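Local coordinates for protein gingipain R (Porphyromonas gingivalis, PDB 1CVR) that cleaves peptide bonds on the carboxyl side of arginine as a cysteine proteinase with a caspase-like catalytic fold, at residues Arg133-Glu138 with Leu349-Met354; Met354-Pro359 with Val423-Asp428. One frame throughout, in Å; residues are numbered along the deposited sequence.

Interaction 1. Residues Arg133-Glu138 with Leu349-Met354; sequences RNITTE and LVPTEM
Ile135 opens the contact by laying its CG2 methyl against the ring of Pro351, 4.0 Å from CG. That methyl stands anti to the backbone N, while CG1 sits beside the N (chi1 -66°) and carries CD1 away from the proline; the side chain also packs on Trp141 and Leu142. The two side chains meet at about a right angle, so the touch is a single methyl on the ring. At Thr136 the backbone takes over: its carbonyl O lies 3.4 Å from Pro351 CG and also approaches CD. Thr136 CB is directed away from 349-354, and OG1 closes an ST turn, Glu138 N donating to Thr136 OG1 over 3.1 Å. The turn belongs to the loop that leaves helix 118-133 of the caspase-like catalytic part, and what it meets is the irregular chain leading to strand 356-357 of the Ig-like domain; the two run nearly perpendicular, without a hydrogen bond between them.

Thr137, just inside the turn, has the broadest contact. Its CG2 reaches Pro351 O at 3.5 Å and Glu353 CG at 3.8 Å, and its carbonyl O rests 3.5 Å from Val350 CG1. With chi1 at 55°, OG1 occupies the position between the backbone N and carbonyl carbon, where it bonds to Glu138 OE2, meeting that oxygen on its anti side and 26° out of the carboxylate plane. Glu138 OE1 is engaged by Lys140 in a salt bridge.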
# COMPACT_ATOMS: atom_id res chain seq x y z
N ARG A 133 -9.60 -2.98 8.57
CA ARG A 133 -10.52 -3.57 9.53
C ARG A 133 -11.85 -2.88 9.79
O ARG A 133 -12.88 -3.54 9.88
CB ARG A 133 -9.82 -3.70 10.89
CG ARG A 133 -10.58 -4.52 11.92
CD ARG A 133 -9.77 -4.66 13.21
NE ARG A 133 -9.65 -3.36 13.85
CZ ARG A 133 -8.84 -3.08 14.87
NH1 ARG A 133 -8.06 -4.03 15.38
NH2 ARG A 133 -8.82 -1.86 15.39
N ASN A 134 -11.81 -1.56 9.86
CA ASN A 134 -12.98 -0.78 10.25
C ASN A 134 -13.83 0.01 9.25
O ASN A 134 -14.71 0.76 9.67
CB ASN A 134 -12.53 0.11 11.40
CG ASN A 134 -12.01 -0.70 12.59
OD1 ASN A 134 -11.06 -0.31 13.26
ND2 ASN A 134 -12.65 -1.82 12.86
N ILE A 135 -13.59 -0.14 7.95
CA ILE A 135 -14.39 0.58 6.95
C ILE A 135 -15.77 -0.09 6.83
O ILE A 135 -15.86 -1.31 6.72
CB ILE A 135 -13.68 0.59 5.57
CG1 ILE A 135 -12.38 1.39 5.65
CG2 ILE A 135 -14.61 1.14 4.49
CD1 ILE A 135 -12.58 2.82 6.10
N THR A 136 -16.83 0.71 6.84
CA THR A 136 -18.20 0.19 6.74
C THR A 136 -18.97 0.74 5.53
O THR A 136 -18.44 1.53 4.74
CB THR A 136 -19.00 0.54 7.99
OG1 THR A 136 -19.36 1.92 7.95
CG2 THR A 136 -18.18 0.31 9.24
N THR A 137 -20.23 0.32 5.39
CA THR A 137 -21.08 0.75 4.30
C THR A 137 -21.37 2.24 4.41
O THR A 137 -21.87 2.85 3.47
CB THR A 137 -22.45 0.01 4.29
OG1 THR A 137 -23.08 0.18 5.57
CG2 THR A 137 -22.27 -1.47 4.00
N GLU A 138 -21.05 2.84 5.55
CA GLU A 138 -21.30 4.26 5.73
C GLU A 138 -20.14 5.17 5.31
O GLU A 138 -20.27 6.39 5.35
CB GLU A 138 -21.70 4.53 7.18
CG GLU A 138 -22.96 3.76 7.58
CD GLU A 138 -24.10 3.92 6.58
OE1 GLU A 138 -24.47 5.07 6.27
OE2 GLU A 138 -24.62 2.88 6.09
N LEU A 349 -14.38 1.20 -4.00
CA LEU A 349 -15.77 1.64 -3.92
C LEU A 349 -16.32 1.46 -2.51
O LEU A 349 -15.67 0.86 -1.66
CB LEU A 349 -16.62 0.83 -4.91
CG LEU A 349 -16.14 0.81 -6.37
CD1 LEU A 349 -16.95 -0.22 -7.19
CD2 LEU A 349 -16.27 2.21 -6.95
N VAL A 350 -17.51 2.00 -2.27
CA VAL A 350 -18.15 1.84 -0.96
C VAL A 350 -18.35 0.33 -0.86
O VAL A 350 -18.86 -0.29 -1.79
CB VAL A 350 -19.50 2.57 -0.91
CG1 VAL A 350 -20.16 2.35 0.45
CG2 VAL A 350 -19.30 4.05 -1.16
N PRO A 351 -17.94 -0.28 0.25
CA PRO A 351 -18.09 -1.73 0.39
C PRO A 351 -19.50 -2.27 0.60
O PRO A 351 -20.40 -1.54 1.01
CB PRO A 351 -17.19 -2.03 1.59
CG PRO A 351 -17.50 -0.85 2.47
CD PRO A 351 -17.29 0.28 1.45
N THR A 352 -19.66 -3.56 0.32
CA THR A 352 -20.93 -4.21 0.57
C THR A 352 -20.63 -5.21 1.70
O THR A 352 -19.45 -5.43 2.05
CB THR A 352 -21.44 -4.94 -0.66
OG1 THR A 352 -20.42 -5.81 -1.15
CG2 THR A 352 -21.84 -3.94 -1.75
N GLU A 353 -21.66 -5.79 2.30
CA GLU A 353 -21.40 -6.72 3.38
C GLU A 353 -21.37 -8.15 2.87
O GLU A 353 -21.83 -8.45 1.77
CB GLU A 353 -22.44 -6.56 4.49
CG GLU A 353 -22.54 -5.15 5.03
CD GLU A 353 -23.27 -5.06 6.35
OE1 GLU A 353 -22.69 -5.43 7.38
OE2 GLU A 353 -24.45 -4.64 6.35
N MET A 354 -20.80 -9.03 3.68
CA MET A 354 -20.70 -10.45 3.36
C MET A 354 -21.56 -11.25 4.32
O MET A 354 -21.75 -10.86 5.47
CB MET A 354 -19.26 -10.94 3.49
CG MET A 354 -18.30 -10.41 2.48
SD MET A 354 -16.68 -11.12 2.76
CE MET A 354 -16.24 -10.41 4.33

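Interaction 2. Residues Met354-Pro359 with Val423-Asp428; sequences MQVTAP and VTVIKD
Met354 and Val356 meet Val425 through side chains, and the apolar methyls cluster around Val425 CG2. Met354 CE lies 4.0 Å from Val425 CG2, and Val356 CG2 4.1 Å from it. The methionine runs straight through chi2 and then bends at chi3 (-67°), a turn that swings CE back until it also sits 3.5 Å from Val423 O. Val356 and Val425 lie side by side, running opposite ways, and touch through their CG2 methyls. Cys373 and Val371 of strand 368-373 pack on Val356, and Val417 of strand 412-418 on Met354.

These neighbours place the contact between the two sheets of the Ig-like sandwich. Strand 356-357 is an edge of the sheet containing 368-373, whereas 425-431 pairs with 412-418 in the other; accordingly no direct hydrogen bond joins the two segments, and side chains, mostly apolar, make the contact.

Lys427, partly exposed, adds to the packed part from the rim. It extends from its strand and bends only at its last torsion (chi4 -60°), bringing CE alongside Val356 CG1 at 3.8 Å and 3.5 Å from Val356 O. NZ remains farther from that oxygen, so the lysine contributes aliphatic carbon to this contact. The loose side is at the two ends, where water spans the backbones: one molecule accepts from Met354 N and donates to Val423 O, 2.7 Å on each side, while a second donates to both Pro359 O and Asp428 O.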
# COMPACT_ATOMS: atom_id res chain seq x y z
N MET A 354 -20.80 -9.03 3.68
CA MET A 354 -20.70 -10.45 3.36
C MET A 354 -21.56 -11.25 4.32
O MET A 354 -21.75 -10.86 5.47
CB MET A 354 -19.26 -10.94 3.49
CG MET A 354 -18.30 -10.41 2.48
SD MET A 354 -16.68 -11.12 2.76
CE MET A 354 -16.24 -10.41 4.33
N GLN A 355 -22.08 -12.37 3.83
CA GLN A 355 -22.90 -13.25 4.65
C GLN A 355 -21.95 -14.37 5.06
O GLN A 355 -21.55 -15.19 4.24
CB GLN A 355 -24.06 -13.77 3.81
CG GLN A 355 -25.20 -14.38 4.61
CD GLN A 355 -26.45 -14.60 3.75
OE1 GLN A 355 -27.48 -15.08 4.23
NE2 GLN A 355 -26.36 -14.24 2.47
N VAL A 356 -21.58 -14.38 6.33
CA VAL A 356 -20.67 -15.38 6.87
C VAL A 356 -21.39 -16.25 7.90
O VAL A 356 -21.93 -15.75 8.89
CB VAL A 356 -19.45 -14.72 7.57
CG1 VAL A 356 -18.60 -15.78 8.26
CG2 VAL A 356 -18.61 -13.99 6.55
N THR A 357 -21.37 -17.56 7.68
CA THR A 357 -22.01 -18.48 8.60
C THR A 357 -20.97 -19.47 9.11
O THR A 357 -20.43 -20.26 8.34
CB THR A 357 -23.16 -19.25 7.92
OG1 THR A 357 -24.05 -18.32 7.28
CG2 THR A 357 -23.95 -20.04 8.95
N ALA A 358 -20.67 -19.42 10.40
CA ALA A 358 -19.71 -20.35 10.96
C ALA A 358 -20.21 -20.89 12.30
O ALA A 358 -21.09 -20.30 12.93
CB ALA A 358 -18.35 -19.66 11.16
N PRO A 359 -19.69 -22.05 12.73
CA PRO A 359 -20.09 -22.65 14.00
C PRO A 359 -19.74 -21.69 15.13
O PRO A 359 -18.79 -20.92 15.02
CB PRO A 359 -19.25 -23.93 14.05
CG PRO A 359 -19.13 -24.29 12.57
CD PRO A 359 -18.73 -22.92 12.03
N VAL A 423 -17.00 -5.42 3.78
CA VAL A 423 -16.86 -4.99 5.15
C VAL A 423 -16.27 -6.19 5.89
O VAL A 423 -16.79 -7.31 5.79
CB VAL A 423 -18.21 -4.61 5.78
CG1 VAL A 423 -18.01 -4.28 7.29
CG2 VAL A 423 -18.78 -3.40 5.06
N THR A 424 -15.18 -5.96 6.60
CA THR A 424 -14.53 -7.03 7.33
C THR A 424 -15.40 -7.59 8.44
O THR A 424 -16.00 -6.84 9.22
CB THR A 424 -13.20 -6.55 7.95
OG1 THR A 424 -12.31 -6.21 6.89
CG2 THR A 424 -12.58 -7.67 8.82
N VAL A 425 -15.47 -8.92 8.50
CA VAL A 425 -16.25 -9.63 9.49
C VAL A 425 -15.32 -10.24 10.53
O VAL A 425 -14.31 -10.86 10.19
CB VAL A 425 -17.08 -10.75 8.85
CG1 VAL A 425 -17.85 -11.53 9.93
CG2 VAL A 425 -18.06 -10.17 7.83
N ILE A 426 -15.67 -10.05 11.80
CA ILE A 426 -14.89 -10.58 12.92
C ILE A 426 -15.86 -11.26 13.90
O ILE A 426 -16.78 -10.62 14.40
CB ILE A 426 -14.11 -9.46 13.66
CG1 ILE A 426 -13.08 -8.83 12.72
CG2 ILE A 426 -13.40 -10.01 14.88
CD1 ILE A 426 -12.35 -7.64 13.35
N LYS A 427 -15.67 -12.55 14.15
CA LYS A 427 -16.53 -13.30 15.06
C LYS A 427 -15.69 -14.07 16.08
O LYS A 427 -14.50 -14.31 15.86
CB LYS A 427 -17.38 -14.31 14.28
CG LYS A 427 -18.30 -13.71 13.22
CD LYS A 427 -19.08 -14.82 12.51
CE LYS A 427 -20.00 -14.28 11.42
NZ LYS A 427 -21.02 -13.31 11.94
N ASP A 428 -16.32 -14.44 17.19
CA ASP A 428 -15.63 -15.23 18.20
C ASP A 428 -16.02 -16.69 18.05
O ASP A 428 -17.14 -17.00 17.65
CB ASP A 428 -16.00 -14.76 19.62
CG ASP A 428 -15.29 -13.49 20.01
OD1 ASP A 428 -15.63 -12.42 19.46
OD2 ASP A 428 -14.37 -13.56 20.86
O HOH W 1 -19.42 -8.00 5.71
O HOH W 2 -18.37 -18.15 15.21

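In the fold
From the N terminus, the first part of the catalytic region ends in helix 118-133, whose following loop supplies residues 133-138. Interaction 1 closes when residues 349-354 come back to that loop after 210 intervening residues, which hold the rest of the catalytic region. Met354 then belongs to both segments, ending the first and opening the second, so the two loops follow in series and neither crosses the other. Interaction 2 closes a shorter loop without helix as strand 425-431 returns opposite 356-357. The contacts also touch directly: Thr352 O probably accepts a hydrogen bond from Val423 N, and Ile135 O packs on Val423 CG1. Val423 is where the loop after helix 118-133 and the chain 349-354 come together with the approach to strand 425-431.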